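PDB 6X3B: GDP-6-deoxy-D-mannose reductase from Pseudomonas aeruginosa, which binds NADPH and probably catalyses the reduction of GDP-4-dehydro-6-deoxy-D-mannose to GDP-D-rhamnose for lipopolysaccharide O-antigen synthesis. Local coordinates for residues A40-A45 with A231-L236; D68-L73 with L105-A110; A243-C248 with H295-W300; K254-I259 with L270-D275; A263-V268 with T305-L310. One frame throughout, in Å; residues are numbered along the deposited sequence.

Interaction 1: residues A40-A45 with A231-L236; sequences AYLAAA and AYLRLL
L42 and L233 mark where the two helical segments come nearest in backbone, their CA atoms 9.8 Å apart, a spacing that only side chains can bridge. The pair illustrates how helices are packed against each other in a Rossmann fold: residues 40-45 form the last turn and exit of helix 33-44, the first helix after the opening strand of the dinucleotide-binding domain, and residues 231-236 belong to helix 225-238, which comes some 180 residues later in the chain. No hydrogen bond joins them.

L233 does most of the work. Its CB points at the opposing helix, and one methyl, CD1, makes every close approach. The nearest is to the ring carbon CE1 of Y41, at 3.7 Å. The methyl meets this ring obliquely, and the two side chains run past each other in opposite directions. Y41 can offer its ring here because CG stands anti to the backbone N (chi1 -170°), which carries the aromatic group out towards helix 225-238. From the next position of the same helix L42 brings CD2 to 4.0 Å from the same L233 CD1, so one methyl touches two consecutive residues.

Strand 49-51 gives the contact a shared neighbour: L42 packs on L51 and L233 on W49. Y41 itself lies about 13 Å from NADPH by its side chain, making this structural packing and not part of the pocket. The helix runs out just beside it, where Y41 O accepts from both A44 N and A45 N, the latter at 3.0 Å.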
# COMPACT_ATOMS: atom_id res chain seq x y z
N ALA A 40 23.48 -14.91 14.18
CA ALA A 40 24.91 -15.20 14.20
C ALA A 40 25.73 -13.91 14.22
O ALA A 40 26.69 -13.79 14.99
CB ALA A 40 25.29 -16.06 12.99
N TYR A 41 25.33 -12.94 13.40
CA TYR A 41 25.99 -11.63 13.38
C TYR A 41 26.03 -11.02 14.77
O TYR A 41 27.09 -10.61 15.25
CB TYR A 41 25.26 -10.72 12.39
CG TYR A 41 25.94 -9.39 12.07
CD1 TYR A 41 26.15 -8.42 13.04
CD2 TYR A 41 26.32 -9.09 10.76
CE1 TYR A 41 26.76 -7.19 12.74
CE2 TYR A 41 26.92 -7.87 10.43
CZ TYR A 41 27.14 -6.93 11.43
OH TYR A 41 27.74 -5.73 11.09
N LEU A 42 24.87 -10.96 15.43
CA LEU A 42 24.79 -10.34 16.75
C LEU A 42 25.58 -11.11 17.80
O LEU A 42 25.97 -10.53 18.82
CB LEU A 42 23.33 -10.20 17.19
CG LEU A 42 22.58 -9.13 16.37
CD1 LEU A 42 21.10 -9.13 16.70
CD2 LEU A 42 23.20 -7.78 16.65
N ALA A 43 25.81 -12.41 17.59
CA ALA A 43 26.58 -13.17 18.56
C ALA A 43 28.07 -12.92 18.42
O ALA A 43 28.81 -13.05 19.40
CB ALA A 43 26.28 -14.67 18.41
N ALA A 44 28.53 -12.57 17.22
CA ALA A 44 29.95 -12.46 16.93
C ALA A 44 30.47 -11.02 16.95
O ALA A 44 31.67 -10.82 17.14
CB ALA A 44 30.27 -13.06 15.56
N ALA A 45 29.60 -10.03 16.75
CA ALA A 45 30.04 -8.67 16.48
C ALA A 45 29.86 -7.78 17.70
O ALA A 45 29.14 -8.10 18.64
CB ALA A 45 29.29 -8.08 15.28
N ALA A 231 23.33 -2.92 7.17
CA ALA A 231 22.48 -1.78 6.84
C ALA A 231 21.31 -1.67 7.79
O ALA A 231 20.95 -0.56 8.19
CB ALA A 231 22.00 -1.90 5.39
N TYR A 232 20.67 -2.80 8.17
CA TYR A 232 19.52 -2.73 9.08
C TYR A 232 19.93 -2.21 10.45
O TYR A 232 19.22 -1.40 11.06
CB TYR A 232 18.84 -4.10 9.25
CG TYR A 232 18.23 -4.69 8.00
CD1 TYR A 232 18.07 -3.94 6.84
CD2 TYR A 232 17.83 -6.02 7.99
CE1 TYR A 232 17.53 -4.50 5.68
CE2 TYR A 232 17.28 -6.61 6.85
CZ TYR A 232 17.13 -5.85 5.70
OH TYR A 232 16.58 -6.40 4.55
N LEU A 233 21.06 -2.68 10.96
CA LEU A 233 21.51 -2.22 12.28
C LEU A 233 21.91 -0.75 12.25
O LEU A 233 21.69 -0.02 13.24
CB LEU A 233 22.68 -3.09 12.75
CG LEU A 233 22.32 -4.57 13.02
CD1 LEU A 233 23.57 -5.35 13.44
CD2 LEU A 233 21.22 -4.71 14.08
N ARG A 234 22.53 -0.29 11.16
CA ARG A 234 22.87 1.13 11.06
C ARG A 234 21.63 2.00 10.90
O ARG A 234 21.60 3.15 11.37
CB ARG A 234 23.84 1.36 9.91
CG ARG A 234 25.17 0.65 10.11
CD ARG A 234 26.24 1.21 9.23
NE ARG A 234 26.76 2.45 9.79
CZ ARG A 234 27.75 2.51 10.66
NH1 ARG A 234 28.35 1.39 11.06
NH2 ARG A 234 28.15 3.68 11.14
N LEU A 235 20.58 1.45 10.28
CA LEU A 235 19.31 2.16 10.23
C LEU A 235 18.72 2.31 11.63
O LEU A 235 18.23 3.40 11.99
CB LEU A 235 18.34 1.43 9.30
CG LEU A 235 18.57 1.72 7.82
CD1 LEU A 235 17.68 0.82 6.95
CD2 LEU A 235 18.30 3.19 7.54
N LEU A 236 18.75 1.23 12.43
CA LEU A 236 18.30 1.34 13.82
C LEU A 236 19.07 2.43 14.56
O LEU A 236 18.50 3.16 15.37
CB LEU A 236 18.49 0.01 14.56
CG LEU A 236 17.68 -1.20 14.08
CD1 LEU A 236 17.98 -2.38 15.01
CD2 LEU A 236 16.19 -0.89 14.11

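Interaction 2: residues D68-L73 with L105-A110; sequences DLWPEL and LNLLQA
L107 and A110, one helical turn apart, receive the indole of W70, a buried residue of the loop leading to strand 76-79. The arrangement belongs to the Rossmann fold: helix 93-114 lies beside its mainly parallel sheet, and the irregular segment 68-73 folds over that helix.

Along the helix, L105 comes first and packs on A94 of the second subunit. L107 then turns to the loop. Its CD1 lies at the edge of the indole, near the ring plane and 3.8 Å from W70 CZ2, and the two side chains cross at about a right angle. CG of L107 is anti to the backbone N (chi1 173°), which swings the branch round to the loop although CB does not aim there. Q109 packs on P93 of the second subunit. At A110 the same six-membered ring is met twice. The methyl CB sits in the ring plane at the edge, 3.7 Å from W70 CH2, while the carbonyl A110 O comes obliquely to 3.7 Å from W70 CZ3.

R114, further down the helix, hydrogen-bonds to W70 O and P71 O, and F26 makes an edge-to-face pair with the indole. L69 CB stands 3.7 Å above the indole plane, over its centre.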
# COMPACT_ATOMS: atom_id res chain seq x y z
N ASP A 68 2.72 -12.50 25.53
CA ASP A 68 3.81 -12.53 26.51
C ASP A 68 5.18 -12.71 25.86
O ASP A 68 6.09 -13.29 26.48
CB ASP A 68 3.57 -13.65 27.52
CG ASP A 68 2.31 -13.45 28.34
OD1 ASP A 68 2.36 -12.73 29.37
OD2 ASP A 68 1.26 -14.02 27.96
N LEU A 69 5.38 -12.20 24.64
CA LEU A 69 6.66 -12.39 23.97
C LEU A 69 7.78 -11.52 24.53
O LEU A 69 8.95 -11.77 24.22
CB LEU A 69 6.51 -12.10 22.47
CG LEU A 69 5.84 -13.22 21.68
CD1 LEU A 69 5.53 -12.76 20.27
CD2 LEU A 69 6.73 -14.48 21.64
N TRP A 70 7.47 -10.49 25.31
CA TRP A 70 8.46 -9.49 25.72
C TRP A 70 8.46 -9.32 27.24
O TRP A 70 8.02 -8.29 27.76
CB TRP A 70 8.20 -8.15 25.01
CG TRP A 70 8.04 -8.34 23.52
CD1 TRP A 70 9.01 -8.67 22.63
CD2 TRP A 70 6.82 -8.29 22.79
NE1 TRP A 70 8.47 -8.80 21.36
CE2 TRP A 70 7.13 -8.57 21.43
CE3 TRP A 70 5.50 -7.99 23.13
CZ2 TRP A 70 6.15 -8.58 20.43
CZ3 TRP A 70 4.53 -8.01 22.14
CH2 TRP A 70 4.86 -8.30 20.80
N PRO A 71 8.98 -10.31 27.97
CA PRO A 71 9.21 -10.09 29.41
C PRO A 71 10.04 -8.85 29.68
O PRO A 71 9.67 -8.01 30.51
CB PRO A 71 9.92 -11.39 29.86
CG PRO A 71 10.37 -12.07 28.59
CD PRO A 71 9.38 -11.66 27.53
N GLU A 72 11.15 -8.67 28.96
CA GLU A 72 11.81 -7.37 28.86
C GLU A 72 11.37 -6.66 27.59
O GLU A 72 11.32 -7.27 26.51
CB GLU A 72 13.33 -7.51 28.88
CG GLU A 72 13.88 -8.36 30.04
CD GLU A 72 15.39 -8.24 30.20
OE1 GLU A 72 16.09 -7.96 29.20
OE2 GLU A 72 15.88 -8.42 31.34
N LEU A 73 11.09 -5.35 27.71
CA LEU A 73 10.55 -4.56 26.58
C LEU A 73 11.65 -4.25 25.57
O LEU A 73 12.72 -3.78 25.96
CB LEU A 73 9.94 -3.27 27.10
CG LEU A 73 9.24 -2.40 26.07
CD1 LEU A 73 7.89 -3.00 25.74
CD2 LEU A 73 9.08 -0.96 26.59
N LEU A 105 0.09 -5.97 11.43
CA LEU A 105 -0.81 -5.23 12.30
C LEU A 105 -0.95 -5.91 13.66
O LEU A 105 -0.95 -5.23 14.70
CB LEU A 105 -2.18 -5.09 11.65
CG LEU A 105 -3.24 -4.50 12.59
CD1 LEU A 105 -2.98 -3.00 12.94
CD2 LEU A 105 -4.63 -4.67 11.99
N ASN A 106 -1.09 -7.24 13.68
CA ASN A 106 -1.19 -7.91 14.97
C ASN A 106 0.07 -7.68 15.80
O ASN A 106 -0.02 -7.43 17.00
CB ASN A 106 -1.43 -9.42 14.78
CG ASN A 106 -2.80 -9.71 14.22
OD1 ASN A 106 -3.73 -8.91 14.37
ND2 ASN A 106 -2.94 -10.87 13.57
N LEU A 107 1.24 -7.77 15.17
CA LEU A 107 2.48 -7.48 15.89
C LEU A 107 2.49 -6.05 16.45
O LEU A 107 2.84 -5.82 17.61
CB LEU A 107 3.67 -7.69 14.96
CG LEU A 107 5.03 -7.26 15.51
CD1 LEU A 107 5.40 -8.14 16.71
CD2 LEU A 107 6.03 -7.39 14.37
N LEU A 108 2.12 -5.07 15.62
CA LEU A 108 2.12 -3.68 16.08
C LEU A 108 1.18 -3.51 17.27
O LEU A 108 1.56 -2.90 18.28
CB LEU A 108 1.71 -2.77 14.91
CG LEU A 108 2.75 -2.68 13.79
CD1 LEU A 108 2.13 -2.02 12.53
CD2 LEU A 108 3.97 -1.87 14.27
N GLN A 109 -0.02 -4.10 17.20
CA GLN A 109 -0.97 -3.96 18.30
C GLN A 109 -0.49 -4.65 19.57
O GLN A 109 -0.70 -4.13 20.68
CB GLN A 109 -2.33 -4.51 17.88
CG GLN A 109 -2.91 -3.71 16.74
CD GLN A 109 -4.32 -4.07 16.45
OE1 GLN A 109 -4.65 -5.26 16.24
NE2 GLN A 109 -5.19 -3.06 16.41
N ALA A 110 0.12 -5.83 19.44
CA ALA A 110 0.67 -6.52 20.60
C ALA A 110 1.78 -5.69 21.26
O ALA A 110 1.83 -5.55 22.49
CB ALA A 110 1.19 -7.90 20.20

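Interaction 3: residues A243-C248 with H295-W300; sequences AVYNVC and HDATGW
Y245 sets its phenol obliquely against the methyl of A297, whereas W300 turns a ring edge to the backbone of C248; the two aromatic residues bridge the contact in quite different ways. The A297 methyl carbon CB lies 3.7 Å from CE2 of Y245 and 3.8 Å from its phenolic OH. That hydroxyl is tied down from outside, by a hydrogen bond with the backbone N of E240. W300, its CG anti to the backbone N (chi1 178°), extends its six-membered ring until CH2 lies 3.4 Å from C248 O. This oxygen sits at the ring edge, near its plane, and also accepts from H291 ND1.

Strand 244-247 is parallel to strand 172-182 in the main sheet of the Rossmann fold. Helix 292-298 packs against it and ends at T298, and G299, with positive phi (84°), is the first residue to leave it, turning the chain towards W300.

Two bonds hold that turn. T298 OG1 accepts from W300 N at 3.0 Å, an ST turn, and itself bonds to L294 O. H295 ND1 donates to W300 O over 2.9 Å, with the oxygen almost in the imidazole plane but the donor above the carbonyl plane. The pyrrole N-H of the indole, W300 NE1, is hydrogen-bonded to D227 O.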
# COMPACT_ATOMS: atom_id res chain seq x y z
N ALA A 243 11.14 7.53 7.43
CA ALA A 243 11.80 7.49 6.12
C ALA A 243 11.90 6.06 5.59
O ALA A 243 11.97 5.09 6.35
CB ALA A 243 13.19 8.13 6.19
N VAL A 244 11.91 5.97 4.25
CA VAL A 244 12.09 4.73 3.50
C VAL A 244 13.49 4.73 2.89
O VAL A 244 13.90 5.71 2.26
CB VAL A 244 11.03 4.61 2.39
CG1 VAL A 244 11.29 3.39 1.51
CG2 VAL A 244 9.63 4.58 2.99
N TYR A 245 14.22 3.62 3.05
CA TYR A 245 15.58 3.50 2.54
C TYR A 245 15.73 2.27 1.66
O TYR A 245 15.39 1.16 2.10
CB TYR A 245 16.59 3.40 3.69
CG TYR A 245 16.58 4.59 4.59
CD1 TYR A 245 15.71 4.65 5.67
CD2 TYR A 245 17.43 5.65 4.36
CE1 TYR A 245 15.70 5.76 6.51
CE2 TYR A 245 17.43 6.76 5.17
CZ TYR A 245 16.57 6.80 6.24
OH TYR A 245 16.61 7.91 7.03
N ASN A 246 16.24 2.45 0.44
CA ASN A 246 16.75 1.32 -0.33
C ASN A 246 17.98 0.74 0.36
O ASN A 246 18.83 1.48 0.85
CB ASN A 246 17.17 1.74 -1.74
CG ASN A 246 16.00 2.12 -2.62
OD1 ASN A 246 14.84 1.75 -2.36
ND2 ASN A 246 16.30 2.85 -3.69
N VAL A 247 18.08 -0.58 0.37
CA VAL A 247 19.29 -1.26 0.82
C VAL A 247 19.80 -2.06 -0.39
O VAL A 247 19.22 -3.09 -0.75
CB VAL A 247 19.04 -2.16 2.04
CG1 VAL A 247 20.34 -2.92 2.43
CG2 VAL A 247 18.52 -1.32 3.25
N CYS A 248 20.87 -1.57 -1.02
CA CYS A 248 21.33 -2.12 -2.29
C CYS A 248 22.79 -1.74 -2.49
O CYS A 248 23.35 -0.90 -1.77
CB CYS A 248 20.46 -1.61 -3.46
SG CYS A 248 20.33 0.21 -3.50
N HIS A 295 23.22 5.71 2.73
CA HIS A 295 24.59 6.07 3.06
C HIS A 295 24.65 7.46 3.70
O HIS A 295 25.36 7.65 4.71
CB HIS A 295 25.49 6.03 1.83
CG HIS A 295 26.84 6.64 2.06
ND1 HIS A 295 27.82 6.00 2.79
CD2 HIS A 295 27.33 7.86 1.74
CE1 HIS A 295 28.88 6.80 2.88
NE2 HIS A 295 28.60 7.93 2.25
N ASP A 296 23.88 8.42 3.18
CA ASP A 296 23.91 9.76 3.75
C ASP A 296 23.37 9.77 5.17
O ASP A 296 23.86 10.52 6.03
CB ASP A 296 23.12 10.74 2.87
CG ASP A 296 23.78 10.99 1.53
OD1 ASP A 296 25.00 10.71 1.40
OD2 ASP A 296 23.10 11.45 0.60
N ALA A 297 22.38 8.92 5.46
CA ALA A 297 21.77 8.97 6.78
C ALA A 297 22.55 8.16 7.82
O ALA A 297 22.49 8.48 9.01
CB ALA A 297 20.32 8.46 6.71
N THR A 298 23.28 7.13 7.40
CA THR A 298 23.83 6.16 8.33
C THR A 298 25.32 5.95 8.24
O THR A 298 25.90 5.39 9.17
CB THR A 298 23.17 4.78 8.14
OG1 THR A 298 23.67 4.17 6.94
CG2 THR A 298 21.65 4.91 8.06
N GLY A 299 25.96 6.35 7.14
CA GLY A 299 27.35 6.02 6.89
C GLY A 299 27.58 4.66 6.29
O GLY A 299 28.72 4.36 5.89
N TRP A 300 26.52 3.85 6.21
CA TRP A 300 26.60 2.46 5.68
C TRP A 300 27.24 2.42 4.28
O TRP A 300 26.92 3.28 3.45
CB TRP A 300 25.22 1.80 5.67
CG TRP A 300 25.19 0.41 5.11
CD1 TRP A 300 25.33 -0.76 5.80
CD2 TRP A 300 25.05 0.05 3.73
NE1 TRP A 300 25.27 -1.82 4.94
CE2 TRP A 300 25.10 -1.36 3.67
CE3 TRP A 300 24.88 0.76 2.54
CZ2 TRP A 300 24.98 -2.06 2.47
CZ3 TRP A 300 24.76 0.07 1.35
CH2 TRP A 300 24.81 -1.32 1.32

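Interaction 4: residues K254-I259 with L270-D275; sequences KIRELI and LEIVQD
R256 and I272 are the residues of closest backbone approach, with CA atoms 9.1 Å apart, where the first turns of helix 255-266 pass over strand 271-274. The motif is a helix packed on a small parallel sheet of two strands, 210-213 and 271-274, in the smaller part of the molecule, which in extended short-chain dehydrogenase/reductase enzymes usually forms the substrate-binding domain.

I272 carries the contact from the strand side. Its CB faces the helix and its chain is stretched out (chi2 -179°), so that the terminal methyl CD1 reaches furthest. On one side CD1 meets the branch methyl CG2 of I259, at 3.8 Å; on the other it lies 4.1 Å from R256 NH1, obliquely to the guanidinium group. Both partners are crossed at a slant. R256 starts with CG anti to the backbone N and then bends at chi3 (-58°), folding its guanidinium towards the strand. There it is steadied by a salt bridge from NE to D217 OD1, which leaves the NH1 end beside an aliphatic methyl. V213 and I216 pack on I272 as well, adding to its apolar setting.

At the start of the helix a second charged pair spans its first turn. K254, at the N-cap position, reaches forward along the first turn to E257, and NZ meets OE2 at 2.6 Å from above the carboxylate plane.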
# COMPACT_ATOMS: atom_id res chain seq x y z
N LYS A 254 25.43 -9.00 -14.05
CA LYS A 254 24.80 -9.91 -14.99
C LYS A 254 24.78 -11.33 -14.43
O LYS A 254 25.81 -11.85 -13.99
CB LYS A 254 25.52 -9.89 -16.33
CG LYS A 254 25.48 -8.55 -17.03
CD LYS A 254 26.32 -8.57 -18.29
CE LYS A 254 27.01 -7.23 -18.47
NZ LYS A 254 28.42 -7.41 -18.94
N ILE A 255 23.60 -11.96 -14.46
CA ILE A 255 23.46 -13.31 -13.91
C ILE A 255 24.50 -14.25 -14.52
O ILE A 255 25.11 -15.06 -13.82
CB ILE A 255 22.03 -13.83 -14.15
CG1 ILE A 255 21.00 -12.90 -13.51
CG2 ILE A 255 21.90 -15.25 -13.63
CD1 ILE A 255 21.42 -12.34 -12.16
N ARG A 256 24.72 -14.14 -15.83
CA ARG A 256 25.64 -15.05 -16.51
C ARG A 256 27.07 -14.89 -16.00
O ARG A 256 27.79 -15.88 -15.82
CB ARG A 256 25.58 -14.81 -18.02
CG ARG A 256 26.63 -15.59 -18.79
CD ARG A 256 26.61 -15.22 -20.26
NE ARG A 256 25.30 -15.46 -20.85
CZ ARG A 256 24.86 -16.65 -21.25
NH1 ARG A 256 25.62 -17.73 -21.13
NH2 ARG A 256 23.65 -16.77 -21.78
N GLU A 257 27.49 -13.64 -15.77
CA GLU A 257 28.83 -13.40 -15.23
C GLU A 257 28.96 -13.93 -13.81
O GLU A 257 30.02 -14.43 -13.43
CB GLU A 257 29.16 -11.91 -15.29
CG GLU A 257 29.42 -11.43 -16.72
CD GLU A 257 29.72 -9.93 -16.81
OE1 GLU A 257 29.99 -9.31 -15.76
OE2 GLU A 257 29.68 -9.39 -17.93
N LEU A 258 27.90 -13.83 -13.00
CA LEU A 258 27.95 -14.44 -11.67
C LEU A 258 28.08 -15.96 -11.77
O LEU A 258 28.86 -16.57 -11.02
CB LEU A 258 26.71 -14.07 -10.87
CG LEU A 258 26.58 -12.59 -10.54
CD1 LEU A 258 25.34 -12.31 -9.71
CD2 LEU A 258 27.82 -12.18 -9.78
N ILE A 259 27.33 -16.59 -12.68
CA ILE A 259 27.45 -18.05 -12.85
C ILE A 259 28.87 -18.43 -13.28
O ILE A 259 29.44 -19.40 -12.78
CB ILE A 259 26.41 -18.57 -13.86
CG1 ILE A 259 25.01 -18.51 -13.26
CG2 ILE A 259 26.73 -20.01 -14.27
CD1 ILE A 259 23.91 -18.72 -14.32
N LEU A 270 31.76 -25.84 -17.09
CA LEU A 270 30.41 -26.31 -17.32
C LEU A 270 29.85 -25.68 -18.59
O LEU A 270 30.32 -24.64 -19.05
CB LEU A 270 29.49 -25.98 -16.12
CG LEU A 270 29.42 -24.55 -15.58
CD1 LEU A 270 28.54 -23.65 -16.43
CD2 LEU A 270 28.89 -24.58 -14.16
N GLU A 271 28.84 -26.33 -19.15
CA GLU A 271 28.09 -25.74 -20.24
C GLU A 271 26.75 -25.27 -19.71
O GLU A 271 26.10 -25.96 -18.90
CB GLU A 271 27.90 -26.73 -21.39
CG GLU A 271 27.44 -28.11 -21.00
CD GLU A 271 27.34 -29.05 -22.20
OE1 GLU A 271 26.94 -28.57 -23.28
OE2 GLU A 271 27.66 -30.25 -22.06
N ILE A 272 26.35 -24.08 -20.13
CA ILE A 272 25.04 -23.53 -19.80
C ILE A 272 24.13 -23.81 -20.98
O ILE A 272 24.44 -23.44 -22.12
CB ILE A 272 25.13 -22.03 -19.52
CG1 ILE A 272 26.14 -21.76 -18.40
CG2 ILE A 272 23.77 -21.51 -19.13
CD1 ILE A 272 26.26 -20.32 -18.04
N VAL A 273 23.01 -24.48 -20.72
CA VAL A 273 22.08 -24.87 -21.77
C VAL A 273 20.71 -24.26 -21.50
O VAL A 273 20.28 -24.15 -20.34
CB VAL A 273 21.99 -26.40 -21.90
CG1 VAL A 273 23.33 -26.97 -22.35
CG2 VAL A 273 21.57 -27.03 -20.58
N GLN A 274 20.02 -23.87 -22.57
CA GLN A 274 18.67 -23.34 -22.47
C GLN A 274 17.71 -24.42 -21.98
O GLN A 274 17.70 -25.53 -22.52
CB GLN A 274 18.21 -22.82 -23.84
N ASP A 275 16.91 -24.10 -20.97
CA ASP A 275 15.93 -25.05 -20.43
C ASP A 275 14.70 -25.13 -21.33
O ASP A 275 14.29 -24.15 -21.95
CB ASP A 275 15.52 -24.67 -19.01

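Interaction 5: residues A263-V268 with T305-L310; sequences ADIAQV and TIKQSL
No flat group mediates the meeting of I265 with K307 and L310: the contact has neither ring face nor ring edge, and aliphatic carbons alone touch. I265 points at the other segment and presents its outermost methyl, CD1, to two residues one turn apart. It lies 3.7 Å from L310 CB and 3.8 Å from K307 CG. I265 and L310 cross at about a right angle. The next atom inward, I265 CG1, also grazes K307 CG at 4.1 Å. CG of K307 is anti to the backbone N (chi1 -161°), which brings the root of its long chain beside the isoleucine; further out the chain bends at chi3, and K307 NZ ends 6.9 Å from D264 OD2, too far for a salt bridge, though the opposite charges may attract weakly.

What is joined here is a helix pair: the end of helix 255-266 lies against the start of helix 306-320, the last helix of the chain, with the CA atoms of I265 and L310 7.9 Å apart. Both helices belong to the smaller C-terminal part, which in extended short-chain dehydrogenase/reductases usually forms the substrate-binding domain. L310 continues inward onto L258, L261 and L262, and I265 onward onto R311 and L314.

The chain leaves helix 255-266 through a Schellman motif at Q267, with V268 N bonded to A263 O at 3.1 Å. At the other end T305 is the N-cap, its OG1 accepting from Q308 N at 3.2 Å and 163°.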
# COMPACT_ATOMS: atom_id res chain seq x y z
N ALA A 263 31.57 -20.90 -11.28
CA ALA A 263 32.35 -21.98 -11.89
C ALA A 263 33.84 -21.77 -11.68
O ALA A 263 34.57 -22.72 -11.36
CB ALA A 263 32.02 -22.08 -13.38
N ASP A 264 34.32 -20.54 -11.87
CA ASP A 264 35.73 -20.24 -11.68
C ASP A 264 36.15 -20.51 -10.24
O ASP A 264 37.18 -21.15 -9.99
CB ASP A 264 36.02 -18.78 -12.07
CG ASP A 264 37.50 -18.49 -12.20
OD1 ASP A 264 38.29 -19.45 -12.34
OD2 ASP A 264 37.89 -17.30 -12.16
N ILE A 265 35.36 -20.03 -9.27
CA ILE A 265 35.69 -20.27 -7.87
C ILE A 265 35.71 -21.77 -7.57
O ILE A 265 36.55 -22.26 -6.81
CB ILE A 265 34.70 -19.53 -6.96
CG1 ILE A 265 34.88 -18.01 -7.11
CG2 ILE A 265 34.87 -19.93 -5.47
CD1 ILE A 265 33.66 -17.20 -6.63
N ALA A 266 34.78 -22.51 -8.17
CA ALA A 266 34.65 -23.94 -7.90
C ALA A 266 35.68 -24.79 -8.63
O ALA A 266 35.78 -25.98 -8.33
CB ALA A 266 33.25 -24.40 -8.28
N GLN A 267 36.44 -24.20 -9.56
CA GLN A 267 37.40 -24.92 -10.40
C GLN A 267 36.69 -25.99 -11.21
O GLN A 267 37.13 -27.14 -11.33
CB GLN A 267 38.56 -25.48 -9.56
CG GLN A 267 39.31 -24.35 -8.84
CD GLN A 267 40.42 -24.85 -7.92
OE1 GLN A 267 41.55 -25.06 -8.34
NE2 GLN A 267 40.08 -25.06 -6.67
N VAL A 268 35.55 -25.59 -11.77
CA VAL A 268 34.71 -26.43 -12.60
C VAL A 268 34.55 -25.73 -13.95
O VAL A 268 34.55 -24.50 -14.03
CB VAL A 268 33.34 -26.68 -11.91
CG1 VAL A 268 32.26 -27.06 -12.89
CG2 VAL A 268 33.49 -27.74 -10.82
N THR A 305 32.88 -8.43 -0.90
CA THR A 305 32.98 -8.50 -2.35
C THR A 305 32.10 -9.62 -2.89
O THR A 305 31.80 -10.60 -2.20
CB THR A 305 34.42 -8.73 -2.82
OG1 THR A 305 34.87 -10.02 -2.36
CG2 THR A 305 35.37 -7.64 -2.31
N ILE A 306 31.73 -9.49 -4.17
CA ILE A 306 30.90 -10.52 -4.78
C ILE A 306 31.63 -11.87 -4.77
O ILE A 306 31.03 -12.91 -4.47
CB ILE A 306 30.47 -10.09 -6.20
CG1 ILE A 306 29.58 -11.15 -6.84
CG2 ILE A 306 31.68 -9.81 -7.08
CD1 ILE A 306 28.47 -11.63 -5.94
N LYS A 307 32.93 -11.87 -5.06
CA LYS A 307 33.67 -13.12 -5.04
C LYS A 307 33.58 -13.78 -3.67
O LYS A 307 33.29 -14.97 -3.56
CB LYS A 307 35.12 -12.91 -5.45
CG LYS A 307 35.81 -14.18 -5.89
CD LYS A 307 37.13 -13.90 -6.57
CE LYS A 307 38.27 -13.94 -5.58
NZ LYS A 307 39.59 -14.01 -6.28
N GLN A 308 33.78 -13.01 -2.59
CA GLN A 308 33.64 -13.61 -1.27
C GLN A 308 32.23 -14.15 -1.05
O GLN A 308 32.05 -15.23 -0.46
CB GLN A 308 34.01 -12.62 -0.16
CG GLN A 308 33.77 -13.22 1.22
CD GLN A 308 34.43 -12.44 2.34
OE1 GLN A 308 35.10 -11.43 2.12
NE2 GLN A 308 34.26 -12.93 3.57
N SER A 309 31.21 -13.41 -1.51
CA SER A 309 29.83 -13.87 -1.33
C SER A 309 29.59 -15.18 -2.05
O SER A 309 28.91 -16.07 -1.52
CB SER A 309 28.84 -12.83 -1.88
OG SER A 309 28.87 -11.65 -1.11
N LEU A 310 30.09 -15.30 -3.27
CA LEU A 310 29.86 -16.51 -4.05
C LEU A 310 30.66 -17.69 -3.49
O LEU A 310 30.17 -18.83 -3.48
CB LEU A 310 30.24 -16.24 -5.51
CG LEU A 310 29.36 -15.24 -6.26
CD1 LEU A 310 29.91 -15.00 -7.66
CD2 LEU A 310 27.92 -15.75 -6.34

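Overall arrangement
The five contacts divide between two regions of the chain. Interactions 1, 2 and 3 lie round the Rossmann sheet; 1 and 3 share a border, with centres 15 Å apart, where helix 225-238 meets strand 244-247 and the W300 turn and R234 NE bonds to T298 O. Interaction 2 is nested within the loop closed by interaction 1, with centres 21 Å apart. Interactions 4 and 5 both use helix 255-266, lie 14 Å apart by their centres, and touch through L258 and I306. They sit across the chain's centre from interaction 2. The segments of interactions 3 and 5 alternate, so the chain passes from the Rossmann part to the smaller part, back, and out again.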